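Local coordinates for protein deseasin MCP-01 (Pseudoalteromonas sp., PDB 3VV3) that degrades collagen as a calcium-binding serine protease of the subtilisin family, cutting peptide bonds through its catalytic domain, at residues Thr39-Val53 and Asn127-Ala139. Residues are numbered along the deposited sequence; the frame is centred on the assembly and turned at random.
Sequences TGSRDVVVGVIDTGV and NHDVSIVGCKFLA
Lys136 runs alongside the 51-52 peptide of the segment 39-53. Its chain is extended to CE, then bends at chi4 (61°), which turns the amine onto two backbone carbonyls. NZ donates to Thr51 O at 2.7 Å, tilted from that carbonyl plane. It also donates to Leu138 O, here in the carbonyl plane, and forms a salt bridge with Asp102. Replacing Lys136 with a methionine would probably leave both carbonyls without this donor, Asp102 without this counter-charge, and the backbone at Thr51 less firmly tied to strand 131-136.

Next to it, Asp50 O takes two N-H groups. Phe137 N approaches close to the line of the carbonyl, at 2.9 Å from Asp50 O, though its N-H is bent (148°), while Leu138 N lies above the carbonyl plane. Ile49 CG2 meets Phe137 CD1 at 3.5 Å, the two side chains crossing at about a right angle. Leu138 CG covers one face of that ring.

Strands 45-50 and 131-136 are parallel neighbours in the central sheet of the subtilisin fold. Asp50 ends the first strand and is hydrogen-bonded to His105 ND1 through OD1, consistent with the aspartate of a Ser-His-Asp triad with Ser270. On the same face as Asp50, Val48 CG2 packs on Ile132 CG2, and helix 105-114 covers Val48. Gly134 leaves room there for Val53 CG2, 3.6 Å from Gly134 CA. On the other face Val45 CG1 meets Val133 CG1 at 3.8 Å.

At the far end, Ser131 OG donates to Arg42 O on a lone pair and in the carbonyl plane. The same OG sits over one face of the Arg42 guanidinium, whose NH1 is hydrogen-bonded to Ala64 O. Thr39 CG2 stands 3.7 Å from the centroid of the His128 ring, over its face, in a CH-pi contact. Thr39 O accepts from both His128 N and Asp129 N.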
loop_
_atom_site.group_PDB
_atom_site.type_symbol
_atom_site.label_atom_id
_atom_site.label_comp_id
_atom_site.label_asym_id
_atom_site.label_seq_id
_atom_site.Cartn_x
_atom_site.Cartn_y
_atom_site.Cartn_z
ATOM N N THR A 39 -23.754 -13.853 -14.010
ATOM C CA THR A 39 -22.680 -12.881 -14.185
ATOM C C THR A 39 -23.030 -11.553 -13.511
ATOM O O THR A 39 -22.336 -10.554 -13.688
ATOM C CB THR A 39 -22.310 -12.659 -15.668
ATOM O OG1 THR A 39 -23.495 -12.438 -16.447
ATOM C CG2 THR A 39 -21.568 -13.875 -16.210
ATOM N N GLY A 40 -24.114 -11.555 -12.738
ATOM C CA GLY A 40 -24.442 -10.425 -11.883
ATOM C C GLY A 40 -25.534 -9.534 -12.436
ATOM O O GLY A 40 -25.932 -9.661 -13.592
ATOM N N SER A 41 -26.016 -8.615 -11.607
ATOM C CA SER A 41 -27.046 -7.687 -12.048
ATOM C C SER A 41 -26.743 -6.249 -11.656
ATOM O O SER A 41 -26.319 -5.990 -10.528
ATOM C CB SER A 41 -28.397 -8.087 -11.466
ATOM O OG SER A 41 -29.380 -7.132 -11.825
ATOM N N ARG A 42 -26.990 -5.319 -12.579
ATOM C CA ARG A 42 -26.902 -3.893 -12.272
ATOM C C ARG A 42 -27.857 -3.524 -11.137
ATOM O O ARG A 42 -27.703 -2.485 -10.505
ATOM C CB ARG A 42 -27.223 -3.045 -13.511
ATOM C CG ARG A 42 -26.079 -2.895 -14.505
ATOM C CD ARG A 42 -25.240 -1.666 -14.196
ATOM N NE ARG A 42 -26.055 -0.474 -13.955
ATOM C CZ ARG A 42 -25.555 0.742 -13.738
ATOM N NH1 ARG A 42 -24.243 0.928 -13.750
ATOM N NH2 ARG A 42 -26.362 1.776 -13.517
ATOM N N ASP A 43 -28.858 -4.364 -10.891
ATOM C CA ASP A 43 -29.804 -4.092 -9.810
ATOM C C ASP A 43 -29.221 -4.324 -8.421
ATOM O O ASP A 43 -29.800 -3.884 -7.425
ATOM C CB ASP A 43 -31.074 -4.917 -9.974
ATOM C CG ASP A 43 -32.054 -4.276 -10.932
ATOM O OD1 ASP A 43 -31.874 -3.084 -11.270
ATOM O OD2 ASP A 43 -33.010 -4.955 -11.329
ATOM N N VAL A 44 -28.084 -5.014 -8.358
ATOM C CA VAL A 44 -27.375 -5.208 -7.093
ATOM C C VAL A 44 -26.377 -4.072 -6.907
ATOM O O VAL A 44 -25.563 -3.814 -7.784
ATOM C CB VAL A 44 -26.626 -6.563 -7.073
ATOM C CG1 VAL A 44 -25.791 -6.704 -5.796
ATOM C CG2 VAL A 44 -27.606 -7.716 -7.187
ATOM N N VAL A 45 -26.444 -3.390 -5.767
ATOM C CA VAL A 45 -25.609 -2.220 -5.552
ATOM C C VAL A 45 -24.572 -2.513 -4.477
ATOM O O VAL A 45 -24.898 -3.036 -3.421
ATOM C CB VAL A 45 -26.462 -0.999 -5.147
ATOM C CG1 VAL A 45 -25.595 0.245 -5.066
ATOM C CG2 VAL A 45 -27.599 -0.805 -6.148
ATOM N N VAL A 46 -23.316 -2.195 -4.771
ATOM C CA VAL A 46 -22.239 -2.382 -3.809
ATOM C C VAL A 46 -21.595 -1.036 -3.506
ATOM O O VAL A 46 -21.261 -0.285 -4.418
ATOM C CB VAL A 46 -21.151 -3.328 -4.356
ATOM C CG1 VAL A 46 -20.033 -3.496 -3.333
ATOM C CG2 VAL A 46 -21.744 -4.688 -4.700
ATOM N N GLY A 47 -21.409 -0.732 -2.227
ATOM C CA GLY A 47 -20.755 0.507 -1.846
ATOM C C GLY A 47 -19.275 0.293 -1.601
ATOM O O GLY A 47 -18.886 -0.673 -0.943
ATOM N N VAL A 48 -18.449 1.188 -2.141
ATOM C CA VAL A 48 -17.003 1.129 -1.913
ATOM C C VAL A 48 -16.587 2.357 -1.115
ATOM O O VAL A 48 -16.717 3.486 -1.587
ATOM C CB VAL A 48 -16.212 1.062 -3.239
ATOM C CG1 VAL A 48 -14.706 1.165 -2.978
ATOM C CG2 VAL A 48 -16.559 -0.209 -4.000
ATOM N N ILE A 49 -16.117 2.121 0.111
ATOM C CA ILE A 49 -15.683 3.189 1.008
ATOM C C ILE A 49 -14.155 3.223 1.004
ATOM O O ILE A 49 -13.495 2.311 1.520
ATOM C CB ILE A 49 -16.248 2.957 2.425
ATOM C CG1 ILE A 49 -17.787 2.937 2.364
ATOM C CG2 ILE A 49 -15.719 4.025 3.404
ATOM C CD1 ILE A 49 -18.500 2.610 3.711
ATOM N N ASP A 50 -13.588 4.252 0.383
ATOM C CA ASP A 50 -12.177 4.199 0.026
ATOM C C ASP A 50 -11.712 5.571 -0.458
ATOM O O ASP A 50 -12.191 6.603 0.030
ATOM C CB ASP A 50 -12.002 3.130 -1.060
ATOM C CG ASP A 50 -10.631 2.458 -1.036
ATOM O OD1 ASP A 50 -9.608 3.142 -1.248
ATOM O OD2 ASP A 50 -10.580 1.226 -0.844
ATOM N N THR A 51 -10.782 5.587 -1.410
ATOM C CA THR A 51 -10.290 6.844 -1.970
ATOM C C THR A 51 -11.190 7.376 -3.083
ATOM O O THR A 51 -10.860 8.379 -3.722
ATOM C CB THR A 51 -8.876 6.689 -2.574
ATOM O OG1 THR A 51 -8.929 5.786 -3.682
ATOM C CG2 THR A 51 -7.889 6.158 -1.540
ATOM N N GLY A 52 -12.303 6.689 -3.330
ATOM C CA GLY A 52 -13.215 7.062 -4.398
ATOM C C GLY A 52 -13.381 5.958 -5.436
ATOM O O GLY A 52 -12.881 4.846 -5.266
ATOM N N VAL A 53 -14.095 6.274 -6.512
ATOM C CA VAL A 53 -14.285 5.366 -7.639
ATOM C C VAL A 53 -14.139 6.176 -8.915
ATOM O O VAL A 53 -14.807 7.190 -9.077
ATOM C CB VAL A 53 -15.700 4.745 -7.630
ATOM C CG1 VAL A 53 -15.899 3.835 -8.845
ATOM C CG2 VAL A 53 -15.935 3.974 -6.328
ATOM N N ASN A 127 -18.264 -9.718 -10.614
ATOM C CA ASN A 127 -19.479 -9.419 -11.376
ATOM C C ASN A 127 -19.127 -8.808 -12.719
ATOM O O ASN A 127 -18.290 -7.903 -12.787
ATOM C CB ASN A 127 -20.372 -8.424 -10.620
ATOM C CG ASN A 127 -20.776 -8.926 -9.254
ATOM O OD1 ASN A 127 -21.817 -9.557 -9.094
ATOM N ND2 ASN A 127 -19.941 -8.660 -8.260
ATOM N N HIS A 128 -19.761 -9.291 -13.792
ATOM C CA HIS A 128 -19.658 -8.618 -15.086
ATOM C C HIS A 128 -20.537 -7.384 -15.079
ATOM O O HIS A 128 -20.229 -6.382 -15.721
ATOM C CB HIS A 128 -20.150 -9.516 -16.218
ATOM C CG HIS A 128 -19.296 -10.715 -16.452
ATOM N ND1 HIS A 128 -19.254 -11.369 -17.668
ATOM C CD2 HIS A 128 -18.448 -11.380 -15.634
ATOM C CE1 HIS A 128 -18.419 -12.389 -17.581
ATOM N NE2 HIS A 128 -17.914 -12.416 -16.362
ATOM N N ASP A 129 -21.654 -7.490 -14.366
ATOM C CA ASP A 129 -22.631 -6.414 -14.257
ATOM C C ASP A 129 -23.023 -6.230 -12.795
ATOM O O ASP A 129 -23.324 -7.198 -12.103
ATOM C CB ASP A 129 -23.873 -6.751 -15.084
ATOM C CG ASP A 129 -23.550 -6.961 -16.552
ATOM O OD1 ASP A 129 -23.276 -5.964 -17.251
ATOM O OD2 ASP A 129 -23.556 -8.123 -16.996
ATOM N N VAL A 130 -23.002 -4.984 -12.338
ATOM C CA VAL A 130 -23.304 -4.643 -10.953
ATOM C C VAL A 130 -23.335 -3.121 -10.910
ATOM O O VAL A 130 -22.926 -2.475 -11.874
ATOM C CB VAL A 130 -22.220 -5.208 -9.989
ATOM C CG1 VAL A 130 -20.876 -4.496 -10.206
ATOM C CG2 VAL A 130 -22.665 -5.122 -8.526
ATOM N N SER A 131 -23.834 -2.535 -9.822
ATOM C CA SER A 131 -23.786 -1.086 -9.665
ATOM C C SER A 131 -22.892 -0.744 -8.486
ATOM O O SER A 131 -23.110 -1.229 -7.383
ATOM C CB SER A 131 -25.186 -0.492 -9.445
ATOM O OG SER A 131 -25.990 -0.633 -10.608
ATOM N N ILE A 132 -21.887 0.082 -8.728
ATOM C CA ILE A 132 -20.947 0.446 -7.683
ATOM C C ILE A 132 -21.111 1.910 -7.312
ATOM O O ILE A 132 -20.953 2.787 -8.162
ATOM C CB ILE A 132 -19.508 0.209 -8.151
ATOM C CG1 ILE A 132 -19.281 -1.285 -8.382
ATOM C CG2 ILE A 132 -18.516 0.751 -7.122
ATOM C CD1 ILE A 132 -17.967 -1.605 -9.071
ATOM N N VAL A 133 -21.428 2.165 -6.046
ATOM C CA VAL A 133 -21.499 3.533 -5.527
ATOM C C VAL A 133 -20.278 3.814 -4.655
ATOM O O VAL A 133 -19.896 2.995 -3.818
ATOM C CB VAL A 133 -22.807 3.793 -4.721
ATOM C CG1 VAL A 133 -23.073 2.683 -3.715
ATOM C CG2 VAL A 133 -22.756 5.163 -4.030
ATOM N N GLY A 134 -19.652 4.966 -4.865
ATOM C CA GLY A 134 -18.445 5.280 -4.123
ATOM C C GLY A 134 -18.668 6.290 -3.027
ATOM O O GLY A 134 -19.473 7.209 -3.174
ATOM N N CYS A 135 -17.972 6.104 -1.910
ATOM C CA CYS A 135 -17.813 7.179 -0.941
ATOM C C CYS A 135 -16.324 7.338 -0.668
ATOM O O CYS A 135 -15.657 6.415 -0.188
ATOM C CB CYS A 135 -18.576 6.914 0.359
ATOM S SG CYS A 135 -18.482 8.308 1.526
ATOM N N LYS A 136 -15.817 8.510 -1.023
ATOM C CA LYS A 136 -14.414 8.850 -0.872
ATOM C C LYS A 136 -14.205 9.500 0.486
ATOM O O LYS A 136 -14.687 10.610 0.718
ATOM C CB LYS A 136 -14.013 9.812 -2.000
ATOM C CG LYS A 136 -12.624 10.420 -1.873
ATOM C CD LYS A 136 -12.306 11.280 -3.099
ATOM C CE LYS A 136 -10.895 11.849 -3.007
ATOM N NZ LYS A 136 -9.867 10.748 -2.958
ATOM N N PHE A 137 -13.516 8.809 1.398
ATOM C CA PHE A 137 -13.157 9.413 2.684
ATOM C C PHE A 137 -11.639 9.545 2.838
ATOM O O PHE A 137 -11.164 10.127 3.810
ATOM C CB PHE A 137 -13.770 8.659 3.886
ATOM C CG PHE A 137 -12.985 7.443 4.324
ATOM C CD1 PHE A 137 -13.004 6.277 3.568
ATOM C CD2 PHE A 137 -12.238 7.468 5.493
ATOM C CE1 PHE A 137 -12.284 5.149 3.970
ATOM C CE2 PHE A 137 -11.518 6.341 5.907
ATOM C CZ PHE A 137 -11.543 5.183 5.141
ATOM N N LEU A 138 -10.894 9.013 1.870
ATOM C CA LEU A 138 -9.443 9.140 1.848
ATOM C C LEU A 138 -9.019 10.039 0.701
ATOM O O LEU A 138 -9.420 9.825 -0.440
ATOM C CB LEU A 138 -8.789 7.765 1.687
ATOM C CG LEU A 138 -9.052 6.832 2.866
ATOM C CD1 LEU A 138 -8.625 5.409 2.536
ATOM C CD2 LEU A 138 -8.351 7.347 4.125
ATOM N N ALA A 139 -8.194 11.033 1.010
ATOM C CA ALA A 139 -7.790 12.030 0.023
ATOM C C ALA A 139 -6.692 11.509 -0.886
ATOM O O ALA A 139 -6.173 10.408 -0.680
ATOM C CB ALA A 139 -7.331 13.294 0.722
HETATM O O HOH W 1 -24.957 -10.228 -15.975
HETATM O O HOH W 2 -24.494 -8.882 -8.987
#